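Putative oxidoreductase molybdopterin-binding subunit (Sulfolobus tokodaii, PDB 4ZOH) probably serves as the molybdopterin-binding subunit of an oxidoreductase of the xanthine dehydrogenase and aldehyde oxidase family, holding a molybdenum centre on pterin cytosine dinucleotide. Local coordinates at residues T448-A451 with Q452-A455; G480-G483 with S484-V487; G53-T56 with G57-N61; T73-V76 with G77-I80; G614-A618 with L619-A623. One frame throughout, in Å; residues are numbered along the deposited sequence.

Contacts 1, 2 and 5 lie in the cofactor-binding part of the chain, contacts 3 and 4 in the hammerhead part. Contacts 1 and 2 touch: Phe450 and Ala449 of the first pack on Thr486 and Val487 of the second, so a buried helix backs the phosphate-binding turn. Contact 5, about 24 Å from contact 2 between centres, ends another helix and reaches a neighbouring protein through Glu621. Contacts 3 and 4 share one sheet, where strands 54-56 and 79-85 are neighbours; contact 3 is only partly buried, contact 4 almost wholly so. Helical backbone bonds dominate contact 1 and anion binding contact 2, while side-chain hydrogen bonds across turns mark contacts 3 and 4.

Contact 1. Residues T448-A451 with Q452-A455; sequences TAFA and QIAA
Thr448 to Ala455 form two turns of regular alpha-helix, in which four successive i to i+4 bonds run from Gln452 N, Ile453 N, Ala454 N and Ala455 N back to the carbonyls of Thr448, Ala449, Phe450 and Ala451. The first is nearly straight, with Gln452 N 2.9 Å from Thr448 O at an N-H...O angle of 172°. Gln452 does most of the side-chain work. Its CG sits beside its own backbone N (chi1 -60°) and the chain then runs extended, which lays the amide back along the preceding turn. CG rests 3.2 Å from Thr448 O, and OE1 comes to 3.3 Å from Ala449 CA. The methyl CG2 of Thr448 approaches the same oxygen, 3.5 Å from Gln452 OE1. The polar ends look beyond the helix: Gln452 OE1 accepts from Asn599 ND2 and its NE2 donates to Tyr2 O, while Thr448 OG1 bonds to Glu11 and to Ile10 N. Thus the buried amide has partners at both of its ends. The next residue, Ile453, reaches back to Phe450, three residues earlier, so that its CD1 lies at the edge of the Phe450 ring, near its plane, 4.5 Å from Phe450 CD1. Ala451, Ala454 and Ala455 pack on strand 465-468, whereas Phe450 covers strand 433-437 and Ala449 touches the pterin cytosine dinucleotide. Helix 446-458 is the crossover helix of a beta-alpha-beta unit, lying between strands 433-437 and 465-468 in sequence, with Ala449 lining the cofactor pocket.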
loop_
_atom_site.group_PDB
_atom_site.type_symbol
_atom_site.label_atom_id
_atom_site.label_comp_id
_atom_site.label_asym_id
_atom_site.label_seq_id
_atom_site.Cartn_x
_atom_site.Cartn_y
_atom_site.Cartn_z
ATOM N N THR A 448 24.331 2.669 5.710
ATOM C CA THR A 448 25.103 3.340 6.792
ATOM C C THR A 448 26.469 3.753 6.225
ATOM O O THR A 448 26.873 4.884 6.395
ATOM C CB THR A 448 25.307 2.402 7.987
ATOM O OG1 THR A 448 24.049 2.229 8.630
ATOM C CG2 THR A 448 26.279 3.009 8.975
ATOM N N ALA A 449 27.138 2.854 5.509
ATOM C CA ALA A 449 28.414 3.197 4.894
ATOM C C ALA A 449 28.261 4.341 3.911
ATOM O O ALA A 449 29.127 5.283 3.847
ATOM C CB ALA A 449 29.078 1.951 4.305
ATOM N N PHE A 450 27.099 4.390 3.239
ATOM C CA PHE A 450 26.910 5.453 2.252
ATOM C C PHE A 450 26.740 6.790 2.951
ATOM O O PHE A 450 27.197 7.855 2.478
ATOM C CB PHE A 450 25.757 5.131 1.264
ATOM C CG PHE A 450 26.049 3.965 0.367
ATOM C CD1 PHE A 450 27.383 3.599 0.047
ATOM C CD2 PHE A 450 25.027 3.232 -0.189
ATOM C CE1 PHE A 450 27.661 2.503 -0.795
ATOM C CE2 PHE A 450 25.299 2.159 -1.062
ATOM C CZ PHE A 450 26.602 1.796 -1.355
ATOM N N ALA A 451 26.023 6.743 4.062
ATOM C CA ALA A 451 25.753 7.938 4.839
ATOM C C ALA A 451 27.120 8.471 5.436
ATOM O O ALA A 451 27.381 9.650 5.350
ATOM C CB ALA A 451 24.740 7.631 5.933
ATOM N N GLN A 452 27.964 7.588 5.951
ATOM C CA GLN A 452 29.360 7.940 6.413
ATOM C C GLN A 452 30.199 8.625 5.303
ATOM O O GLN A 452 30.813 9.706 5.529
ATOM C CB GLN A 452 30.121 6.669 6.858
ATOM C CG GLN A 452 29.477 5.908 7.991
ATOM C CD GLN A 452 30.150 4.554 8.232
ATOM O OE1 GLN A 452 29.549 3.515 7.979
ATOM N NE2 GLN A 452 31.421 4.569 8.754
ATOM N N ILE A 453 30.202 8.025 4.105
ATOM C CA ILE A 453 30.864 8.618 2.915
ATOM C C ILE A 453 30.320 10.012 2.566
ATOM O O ILE A 453 31.099 10.969 2.468
ATOM C CB ILE A 453 30.860 7.675 1.697
ATOM C CG1 ILE A 453 31.732 6.457 1.983
ATOM C CG2 ILE A 453 31.347 8.364 0.424
ATOM C CD1 ILE A 453 31.440 5.273 1.024
ATOM N N ALA A 454 28.999 10.146 2.402
ATOM C CA ALA A 454 28.448 11.399 1.944
ATOM C C ALA A 454 28.615 12.485 3.028
ATOM O O ALA A 454 28.841 13.628 2.700
ATOM C CB ALA A 454 26.971 11.279 1.539
ATOM N N ALA A 455 28.460 12.122 4.297
ATOM C CA ALA A 455 28.626 13.089 5.370
ATOM C C ALA A 455 30.103 13.613 5.451
ATOM O O ALA A 455 30.304 14.804 5.641
ATOM C CB ALA A 455 28.139 12.517 6.701
#

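Contact 2. Residues G480-G483 with S484-V487; sequences GTWG and SRTV. With MCN (pterin cytosine dinucleotide), chain D.
Trp482 and Arg485 lie side by side and point the same way, the indole and guanidinium planes 46° apart. Contact is through the aliphatic part of the arginine, Arg485 CD being 3.6 Å from Trp482 CD1. A bend at chi3 (-66°) turns the guanidinium back along the chain, where NH1 meets Gly480 O at 3.0 Å, in the carbonyl plane and on a lone pair. Glu421 forms a salt bridge with the same nitrogen, and Phe417 O and Trp420 O take NE and NH2. With an alanine at Arg485, Glu421 would probably lose its charge partner and Gly480 O its side-chain donor. Thr481 and Thr486 meet obliquely through their hydroxyls: Thr481 OG1 donates to Thr486 OG1 at 2.9 Å. Thr486 OG1 donates in turn to O1B of the pterin cytosine dinucleotide, 2.7 Å away. Thr486 N also binds O1B, at 2.9 Å, and Val487 N reaches the other phosphate at O1A, again 2.9 Å away. The diphosphate thus meets the first amides of helix 486-512, whose dipole would probably help to offset its negative charge.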
loop_
_atom_site.group_PDB
_atom_site.type_symbol
_atom_site.label_atom_id
_atom_site.label_comp_id
_atom_site.label_asym_id
_atom_site.label_seq_id
_atom_site.Cartn_x
_atom_site.Cartn_y
_atom_site.Cartn_z
ATOM N N GLY A 480 23.194 -3.395 -8.885
ATOM C CA GLY A 480 22.668 -4.260 -7.818
ATOM C C GLY A 480 23.687 -4.618 -6.732
ATOM O O GLY A 480 24.786 -4.097 -6.747
ATOM N N THR A 481 23.273 -5.470 -5.776
ATOM C CA THR A 481 24.084 -5.919 -4.654
ATOM C C THR A 481 24.304 -7.397 -4.827
ATOM O O THR A 481 23.392 -8.187 -4.763
ATOM C CB THR A 481 23.418 -5.566 -3.277
ATOM O OG1 THR A 481 23.474 -4.140 -3.097
ATOM C CG2 THR A 481 24.081 -6.291 -2.086
ATOM N N TRP A 482 25.567 -7.715 -5.117
ATOM C CA TRP A 482 26.124 -9.075 -5.346
ATOM C C TRP A 482 27.629 -8.868 -5.673
ATOM O O TRP A 482 28.076 -7.731 -5.819
ATOM C CB TRP A 482 25.424 -9.809 -6.511
ATOM C CG TRP A 482 25.275 -8.971 -7.796
ATOM C CD1 TRP A 482 26.294 -8.464 -8.593
ATOM C CD2 TRP A 482 24.037 -8.490 -8.380
ATOM N NE1 TRP A 482 25.740 -7.735 -9.652
ATOM C CE2 TRP A 482 24.367 -7.762 -9.547
ATOM C CE3 TRP A 482 22.677 -8.660 -8.059
ATOM C CZ2 TRP A 482 23.378 -7.212 -10.397
ATOM C CZ3 TRP A 482 21.717 -8.087 -8.888
ATOM C CH2 TRP A 482 22.065 -7.400 -10.054
ATOM N N GLY A 483 28.410 -9.937 -5.802
ATOM C CA GLY A 483 29.865 -9.812 -6.068
ATOM C C GLY A 483 30.627 -8.837 -5.140
ATOM O O GLY A 483 31.634 -8.232 -5.573
ATOM N N SER A 484 30.128 -8.659 -3.901
ATOM C CA SER A 484 30.783 -7.857 -2.877
ATOM C C SER A 484 31.263 -6.552 -3.488
ATOM O O SER A 484 32.425 -6.134 -3.344
ATOM C CB SER A 484 31.891 -8.670 -2.247
ATOM O OG SER A 484 31.381 -9.928 -1.755
ATOM N N ARG A 485 30.323 -5.900 -4.155
ATOM C CA ARG A 485 30.592 -4.724 -4.958
ATOM C C ARG A 485 29.987 -3.487 -4.360
ATOM O O ARG A 485 30.322 -2.382 -4.758
ATOM C CB ARG A 485 30.016 -4.933 -6.415
ATOM C CG ARG A 485 28.470 -4.816 -6.506
ATOM C CD ARG A 485 27.902 -5.320 -7.871
ATOM N NE ARG A 485 28.331 -4.463 -8.974
ATOM C CZ ARG A 485 27.830 -3.242 -9.225
ATOM N NH1 ARG A 485 26.833 -2.785 -8.466
ATOM N NH2 ARG A 485 28.302 -2.481 -10.235
ATOM N N THR A 486 29.094 -3.635 -3.396
ATOM C CA THR A 486 28.243 -2.480 -3.062
ATOM C C THR A 486 28.972 -1.327 -2.396
ATOM O O THR A 486 28.853 -0.159 -2.861
ATOM C CB THR A 486 27.056 -2.898 -2.221
ATOM O OG1 THR A 486 26.352 -3.920 -2.923
ATOM C CG2 THR A 486 26.177 -1.745 -1.962
ATOM N N VAL A 487 29.746 -1.604 -1.343
ATOM C CA VAL A 487 30.390 -0.439 -0.696
ATOM C C VAL A 487 31.473 0.159 -1.646
ATOM O O VAL A 487 31.690 1.371 -1.695
ATOM C CB VAL A 487 30.938 -0.738 0.736
ATOM C CG1 VAL A 487 32.271 -1.478 0.658
ATOM C CG2 VAL A 487 31.066 0.597 1.518
HETATM N N1 MCN D . 32.566 -3.055 4.258
HETATM C C2 MCN D . 33.411 -2.066 4.734
HETATM N N3 MCN D . 34.680 -1.912 4.242
HETATM C C4 MCN D . 35.112 -2.786 3.251
HETATM C C5 MCN D . 34.273 -3.787 2.763
HETATM C C6 MCN D . 32.972 -3.913 3.252
HETATM O O2 MCN D . 33.075 -1.266 5.613
HETATM N N4 MCN D . 36.333 -2.624 2.789
HETATM C "C1'" MCN D . 31.219 -3.124 4.827
HETATM C C2D MCN D . 30.259 -2.293 3.973
HETATM O "O2'" MCN D . 30.109 -0.985 4.436
HETATM C "C3'" MCN D . 28.943 -2.991 4.190
HETATM C C4D MCN D . 29.393 -4.385 4.042
HETATM O O4D MCN D . 30.706 -4.434 4.750
HETATM O "O3'" MCN D . 28.410 -2.790 5.453
HETATM C "C5'" MCN D . 29.420 -4.333 2.526
HETATM O "O5'" MCN D . 30.069 -5.350 2.018
HETATM P PA MCN D . 30.516 -5.424 0.458
HETATM O O1A MCN D . 30.502 -4.220 -0.347
HETATM O O2A MCN D . 31.777 -6.216 0.665
HETATM O O3A MCN D . 29.352 -6.563 0.018
HETATM P PB MCN D . 27.867 -6.120 -0.436
HETATM O O1B MCN D . 27.911 -5.859 -1.933
HETATM O O2B MCN D . 27.240 -5.062 0.362
HETATM O O3B MCN D . 27.134 -7.422 -0.107
HETATM C C10 MCN D . 26.980 -8.524 -1.044
HETATM C "C9'" MCN D . 27.363 -9.831 -0.395
HETATM C "C8'" MCN D . 26.986 -10.977 -1.173
HETATM S "S8'" MCN D . 27.509 -11.116 -2.845
HETATM C "C7'" MCN D . 26.331 -12.042 -0.634
HETATM S "S7'" MCN D . 25.981 -13.537 -1.544
HETATM C "C6'" MCN D . 25.982 -12.104 0.772
HETATM C C7 MCN D . 26.827 -11.069 1.586
HETATM O "O9'" MCN D . 26.749 -9.841 0.890
HETATM N "N5'" MCN D . 24.546 -11.979 1.018
HETATM C C4A MCN D . 24.007 -11.432 2.200
HETATM N "N8'" MCN D . 26.247 -10.892 2.953
HETATM C C4B MCN D . 24.902 -10.914 3.180
HETATM N "N1'" MCN D . 24.472 -10.424 4.345
HETATM C "C2'" MCN D . 23.163 -10.371 4.580
HETATM N "N2'" MCN D . 22.770 -9.863 5.729
HETATM N "N3'" MCN D . 22.187 -10.870 3.656
HETATM C "C4'" MCN D . 22.610 -11.438 2.432
HETATM O "O4'" MCN D . 21.758 -11.896 1.615
#

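Contact 3. Residues G53-T56 with G57-N61; sequences GIFT and GEDIN
Thr56, on strand 54-56, holds the turn that follows, Gly57 to Asp59, by backbone and side chain alike. Gly57 begins the turn with helical angles, and its carbonyl accepts from both Ile60 N and Asn61 N. Glu58 comes next: its N donates to Thr56 OG1 at 3.2 Å, the hydroxyl having been placed between the backbone N and carbonyl carbon of Thr56 (chi1 70°). The carboxylate of Glu58 bends away towards Lys71, a long and weak ion pair. Asp59 returns the grip. Asp59 N donates to Thr56 O at 3.0 Å, coming from above the carbonyl plane, while Thr56 N reaches Asp59 OD2 at 3.0 Å on the anti side of the carboxylate, 27° out of its plane. OD2 also lies 3.4 Å from Phe55 CB, with the ring and carboxylate planes 68° apart, and OD1 forms a salt bridge with Lys50. Were Asp59 an alanine, Thr56 N would be likely to lose its side-chain acceptor and Lys50 this carboxylate. Ile60 follows with CG1 3.8 Å from Thr56 O, its side chain packing on Lys230 and Leu231 of helix 223-235. The bond from Glu58 N to the threonine hydroxyl makes an ST turn, overlaid by the turn from Thr56 O to Asp59 N and by Asp59 OD2 on Thr56 N, where the chain leaves an edge strand of the hammerhead-region sheet.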
loop_
_atom_site.group_PDB
_atom_site.type_symbol
_atom_site.label_atom_id
_atom_site.label_comp_id
_atom_site.label_asym_id
_atom_site.label_seq_id
_atom_site.Cartn_x
_atom_site.Cartn_y
_atom_site.Cartn_z
ATOM N N GLY A 53 -9.347 -20.701 -12.610
ATOM C CA GLY A 53 -8.392 -20.393 -11.536
ATOM C C GLY A 53 -7.099 -21.163 -11.738
ATOM O O GLY A 53 -6.197 -21.042 -10.911
ATOM N N ILE A 54 -6.995 -21.911 -12.862
ATOM C CA ILE A 54 -5.847 -22.787 -13.169
ATOM C C ILE A 54 -5.271 -22.407 -14.492
ATOM O O ILE A 54 -5.947 -22.461 -15.519
ATOM C CB ILE A 54 -6.204 -24.289 -13.051
ATOM C CG1 ILE A 54 -6.628 -24.602 -11.603
ATOM C CG2 ILE A 54 -5.007 -25.146 -13.408
ATOM C CD1 ILE A 54 -7.439 -25.870 -11.462
ATOM N N PHE A 55 -4.033 -21.919 -14.453
ATOM C CA PHE A 55 -3.257 -21.484 -15.620
ATOM C C PHE A 55 -2.104 -22.455 -15.874
ATOM O O PHE A 55 -1.682 -23.198 -14.960
ATOM C CB PHE A 55 -2.758 -19.996 -15.462
ATOM C CG PHE A 55 -3.900 -19.020 -15.273
ATOM C CD1 PHE A 55 -4.388 -18.279 -16.367
ATOM C CD2 PHE A 55 -4.567 -18.937 -14.038
ATOM C CE1 PHE A 55 -5.479 -17.425 -16.205
ATOM C CE2 PHE A 55 -5.654 -18.099 -13.863
ATOM C CZ PHE A 55 -6.124 -17.365 -14.945
ATOM N N THR A 56 -1.580 -22.464 -17.100
ATOM C CA THR A 56 -0.538 -23.449 -17.378
ATOM C C THR A 56 0.586 -22.715 -18.041
ATOM O O THR A 56 0.471 -21.515 -18.306
ATOM C CB THR A 56 -1.037 -24.577 -18.347
ATOM O OG1 THR A 56 -1.211 -23.986 -19.616
ATOM C CG2 THR A 56 -2.347 -25.166 -17.874
ATOM N N GLY A 57 1.636 -23.445 -18.393
ATOM C CA GLY A 57 2.748 -22.818 -19.046
ATOM C C GLY A 57 2.372 -22.175 -20.346
ATOM O O GLY A 57 3.078 -21.270 -20.801
ATOM N N GLU A 58 1.313 -22.670 -20.988
ATOM C CA GLU A 58 0.876 -22.104 -22.306
ATOM C C GLU A 58 0.407 -20.682 -22.166
ATOM O O GLU A 58 0.535 -19.913 -23.085
ATOM C CB GLU A 58 -0.269 -22.946 -22.964
ATOM C CG GLU A 58 0.132 -24.410 -23.255
ATOM C CD GLU A 58 1.214 -24.601 -24.347
ATOM O OE1 GLU A 58 1.689 -23.630 -25.019
ATOM O OE2 GLU A 58 1.610 -25.787 -24.553
ATOM N N ASP A 59 -0.119 -20.350 -20.992
ATOM C CA ASP A 59 -0.500 -18.980 -20.678
ATOM C C ASP A 59 0.677 -18.053 -20.475
ATOM O O ASP A 59 0.508 -16.845 -20.515
ATOM C CB ASP A 59 -1.384 -18.951 -19.440
ATOM C CG ASP A 59 -2.675 -19.696 -19.639
ATOM O OD1 ASP A 59 -3.342 -19.464 -20.651
ATOM O OD2 ASP A 59 -3.075 -20.488 -18.778
ATOM N N ILE A 60 1.863 -18.616 -20.250
ATOM C CA ILE A 60 3.037 -17.841 -19.931
ATOM C C ILE A 60 4.094 -17.772 -21.041
ATOM O O ILE A 60 4.637 -16.701 -21.368
ATOM C CB ILE A 60 3.675 -18.354 -18.604
ATOM C CG1 ILE A 60 2.600 -18.496 -17.477
ATOM C CG2 ILE A 60 4.799 -17.414 -18.154
ATOM C CD1 ILE A 60 1.918 -17.190 -17.077
ATOM N N ASN A 61 4.469 -18.923 -21.579
ATOM C CA ASN A 61 5.542 -18.948 -22.545
ATOM C C ASN A 61 5.186 -20.068 -23.614
ATOM O O ASN A 61 5.915 -21.068 -23.738
ATOM C CB ASN A 61 6.917 -19.119 -21.825
ATOM C CG ASN A 61 6.878 -20.180 -20.735
ATOM O OD1 ASN A 61 6.936 -19.861 -19.518
ATOM N ND2 ASN A 61 6.760 -21.454 -21.140
#

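Contact 4. Residues T73-V76 with G77-I80; sequences TTYV and GQPI
A type II beta turn from Tyr75 to Gln78 leads into strand 79-85 of the hammerhead region, with Val76 and Gly77 at its corners. Gln78 N closes it on Tyr75 O at 3.0 Å, from above the carbonyl plane. Gly77, at phi 100°, takes the positive-phi corner, where a side chain would run into Val76 O. The Gln78 side chain then folds back across the turn. With CG anti to the backbone N (chi1 -164°) and the rest extended, it carries its amide to the residues before the turn. There OE1 is gripped twice: Thr73 OG1 donates to it in the carbonyl plane, and Thr74 N, tilted from that plane, donates at 3.0 Å. On the way the aliphatic part crosses the tyrosine at about a right angle. Gln78 CB sits over the centre of one face of the Tyr75 ring, 3.5 Å from the centroid, a CH-pi contact, and Gln78 CG continues it at 3.4 Å from Tyr75 CE2. The other end of the amide is held through water, since NE2 donates to two of them, one also bonded to Thr74 OG1 and the other to Tyr75 OH. Both ends of this buried amide are thereby satisfied and its rotation is fixed. Beyond the turn, Ile80 CG2 packs 3.9 Å from Thr73 CB, and Ile80 goes on to touch Ile46 and Val37 of neighbouring strands. Arg38 takes the carbonyl of Gly77. Shortest of the hydrogen bonds is the one from Thr73 OG1 to Gln78 OE1, at 2.7 Å.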
loop_
_atom_site.group_PDB
_atom_site.type_symbol
_atom_site.label_atom_id
_atom_site.label_comp_id
_atom_site.label_asym_id
_atom_site.label_seq_id
_atom_site.Cartn_x
_atom_site.Cartn_y
_atom_site.Cartn_z
ATOM N N THR A 73 8.704 -31.232 -18.351
ATOM C CA THR A 73 9.324 -30.813 -17.113
ATOM C C THR A 73 10.656 -31.537 -16.869
ATOM O O THR A 73 10.703 -32.769 -17.008
ATOM C CB THR A 73 8.390 -30.984 -15.908
ATOM O OG1 THR A 73 9.081 -30.508 -14.735
ATOM C CG2 THR A 73 7.965 -32.410 -15.708
ATOM N N THR A 74 11.680 -30.767 -16.453
ATOM C CA THR A 74 13.041 -31.202 -16.256
ATOM C C THR A 74 13.643 -31.279 -14.829
ATOM O O THR A 74 14.866 -31.513 -14.719
ATOM C CB THR A 74 13.983 -30.396 -17.108
ATOM O OG1 THR A 74 13.721 -29.002 -16.907
ATOM C CG2 THR A 74 13.791 -30.734 -18.617
ATOM N N TYR A 75 12.826 -31.123 -13.766
ATOM C CA TYR A 75 13.289 -31.287 -12.363
ATOM C C TYR A 75 12.121 -31.300 -11.440
ATOM O O TYR A 75 11.150 -30.555 -11.668
ATOM C CB TYR A 75 14.322 -30.180 -11.944
ATOM C CG TYR A 75 13.897 -28.733 -12.044
ATOM C CD1 TYR A 75 13.466 -28.027 -10.901
ATOM C CD2 TYR A 75 13.880 -28.053 -13.272
ATOM C CE1 TYR A 75 13.085 -26.697 -10.975
ATOM C CE2 TYR A 75 13.493 -26.725 -13.354
ATOM C CZ TYR A 75 13.102 -26.038 -12.171
ATOM O OH TYR A 75 12.735 -24.693 -12.223
ATOM N N VAL A 76 12.162 -32.163 -10.432
ATOM C CA VAL A 76 11.267 -32.053 -9.280
ATOM C C VAL A 76 11.370 -30.605 -8.733
ATOM O O VAL A 76 12.498 -30.034 -8.620
ATOM C CB VAL A 76 11.628 -33.055 -8.226
ATOM C CG1 VAL A 76 10.628 -33.075 -7.048
ATOM C CG2 VAL A 76 11.707 -34.423 -8.892
ATOM N N GLY A 77 10.197 -29.988 -8.547
ATOM C CA GLY A 77 10.092 -28.604 -8.076
ATOM C C GLY A 77 9.845 -27.602 -9.195
ATOM O O GLY A 77 9.609 -26.402 -8.899
ATOM N N GLN A 78 9.939 -28.042 -10.466
ATOM C CA GLN A 78 9.675 -27.104 -11.556
ATOM C C GLN A 78 8.198 -26.705 -11.570
ATOM O O GLN A 78 7.329 -27.556 -11.412
ATOM C CB GLN A 78 10.096 -27.603 -12.918
ATOM C CG GLN A 78 10.174 -26.474 -13.986
ATOM C CD GLN A 78 10.548 -27.069 -15.329
ATOM O OE1 GLN A 78 10.415 -28.266 -15.482
ATOM N NE2 GLN A 78 11.079 -26.274 -16.261
ATOM N N PRO A 79 7.926 -25.397 -11.694
ATOM C CA PRO A 79 6.524 -25.001 -11.928
ATOM C C PRO A 79 5.937 -25.547 -13.274
ATOM O O PRO A 79 6.545 -25.393 -14.390
ATOM C CB PRO A 79 6.586 -23.452 -11.949
ATOM C CG PRO A 79 7.907 -23.075 -11.390
ATOM C CD PRO A 79 8.851 -24.232 -11.686
ATOM N N ILE A 80 4.790 -26.185 -13.130
ATOM C CA ILE A 80 4.076 -26.767 -14.273
ATOM C C ILE A 80 2.655 -26.207 -14.448
ATOM O O ILE A 80 2.032 -26.387 -15.509
ATOM C CB ILE A 80 4.111 -28.334 -14.227
ATOM C CG1 ILE A 80 3.490 -28.866 -12.946
ATOM C CG2 ILE A 80 5.557 -28.763 -14.407
ATOM C CD1 ILE A 80 3.267 -30.383 -12.926
HETATM O O HOH W 1 11.523 -27.858 -18.621
HETATM O O HOH W 2 11.819 -23.789 -15.062
#

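Contact 5. Residues G614-A618 with L619-A623; sequences GMAQA and LLEGA
Met615 and Leu619 form the apolar centre, one turn apart near the end of helix 600-619 and crossing at a slant. Met615 CG, set anti to the backbone N (chi1 165°), is brought to 3.8 Å from Leu619 CD1. Both side chains go on to pack on Val585 of strand 583-593, so this face of the helix is laid against the sheet, while Ala618 turns to Ile682 and Ile683 of helix 673-688. Ala616 extends the apolar patch, its CB 4.4 Å from Leu620 CD1, and both residues touch Pro642. Outward from here the backbone unwinds. Leu619 N still makes the regular helical bond to Met615 O at 2.8 Å, but Leu620 is the first residue to leave helical angles. Ala616 O accepts two amides at the exit, Leu620 N at 2.6 Å and Glu621 N at 2.7 Å, approaching from opposite faces of the carbonyl plane. The second donor is the straighter, with an N-H...O angle of 169°. At the polar edge Glu621 stretches back over the last turn, and its OE2 comes 3.3 Å from Ala616 CB. The charge partner of OE2 lies outside both segments, a basic side chain on the chain of another protein; OE1 bonds weakly to Tyr639 OH. Gln617, on a different side, is held by Asn157 and Arg256. A carboxylate buried beside an alanine methyl and a helix terminus would probably be costly without that countercharge, so the ion pair is likely to couple the helix exit to the subunit interface.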
loop_
_atom_site.group_PDB
_atom_site.type_symbol
_atom_site.label_atom_id
_atom_site.label_comp_id
_atom_site.label_asym_id
_atom_site.label_seq_id
_atom_site.Cartn_x
_atom_site.Cartn_y
_atom_site.Cartn_z
ATOM N N GLY A 614 30.288 -20.730 5.787
ATOM C CA GLY A 614 31.419 -21.592 5.323
ATOM C C GLY A 614 31.635 -22.771 6.271
ATOM O O GLY A 614 31.823 -23.898 5.813
ATOM N N MET A 615 31.515 -22.534 7.600
ATOM C CA MET A 615 31.671 -23.625 8.595
ATOM C C MET A 615 30.537 -24.623 8.476
ATOM O O MET A 615 30.719 -25.849 8.616
ATOM C CB MET A 615 31.695 -22.998 9.998
ATOM C CG MET A 615 31.498 -24.017 11.107
ATOM S SD MET A 615 31.387 -23.326 12.790
ATOM C CE MET A 615 32.277 -21.811 12.461
ATOM N N ALA A 616 29.325 -24.089 8.293
ATOM C CA ALA A 616 28.111 -24.930 8.189
ATOM C C ALA A 616 28.204 -25.870 6.909
ATOM O O ALA A 616 27.726 -27.023 6.937
ATOM C CB ALA A 616 26.881 -24.041 8.062
ATOM N N GLN A 617 28.755 -25.336 5.814
ATOM C CA GLN A 617 28.985 -26.171 4.596
ATOM C C GLN A 617 29.945 -27.360 4.930
ATOM O O GLN A 617 29.621 -28.558 4.614
ATOM C CB GLN A 617 29.579 -25.327 3.434
ATOM C CG GLN A 617 29.777 -26.217 2.174
ATOM C CD GLN A 617 30.246 -25.575 0.898
ATOM O OE1 GLN A 617 30.653 -24.386 0.812
ATOM N NE2 GLN A 617 30.227 -26.401 -0.152
ATOM N N ALA A 618 31.067 -27.038 5.603
ATOM C CA ALA A 618 32.050 -28.067 6.093
ATOM C C ALA A 618 31.403 -29.076 7.026
ATOM O O ALA A 618 31.570 -30.309 6.863
ATOM C CB ALA A 618 33.251 -27.410 6.798
ATOM N N LEU A 619 30.583 -28.586 7.940
ATOM C CA LEU A 619 30.149 -29.453 9.067
ATOM C C LEU A 619 28.702 -29.865 9.085
ATOM O O LEU A 619 28.376 -30.805 9.793
ATOM C CB LEU A 619 30.481 -28.807 10.438
ATOM C CG LEU A 619 31.909 -28.374 10.720
ATOM C CD1 LEU A 619 31.928 -27.669 12.111
ATOM C CD2 LEU A 619 32.842 -29.623 10.613
ATOM N N LEU A 620 27.808 -29.141 8.409
ATOM C CA LEU A 620 26.368 -29.436 8.638
ATOM C C LEU A 620 25.593 -29.664 7.364
ATOM O O LEU A 620 24.876 -30.646 7.266
ATOM C CB LEU A 620 25.669 -28.312 9.448
ATOM C CG LEU A 620 26.056 -28.070 10.926
ATOM C CD1 LEU A 620 25.687 -26.651 11.372
ATOM C CD2 LEU A 620 25.311 -29.080 11.778
ATOM N N GLU A 621 25.710 -28.722 6.443
ATOM C CA GLU A 621 24.769 -28.623 5.337
ATOM C C GLU A 621 25.105 -29.557 4.165
ATOM O O GLU A 621 26.263 -29.894 3.980
ATOM C CB GLU A 621 24.785 -27.178 4.859
ATOM C CG GLU A 621 23.900 -26.346 5.821
ATOM C CD GLU A 621 23.979 -24.862 5.566
ATOM O OE1 GLU A 621 24.105 -24.435 4.415
ATOM O OE2 GLU A 621 23.990 -24.074 6.550
ATOM N N GLY A 622 24.083 -29.922 3.372
ATOM C CA GLY A 622 24.245 -30.554 2.061
ATOM C C GLY A 622 22.936 -30.834 1.370
ATOM O O GLY A 622 21.952 -31.270 1.970
ATOM N N ALA A 623 22.890 -30.551 0.083
ATOM C CA ALA A 623 21.626 -30.820 -0.608
ATOM C C ALA A 623 21.841 -32.147 -1.394
ATOM O O ALA A 623 22.617 -32.177 -2.356
ATOM C CB ALA A 623 21.249 -29.620 -1.507
#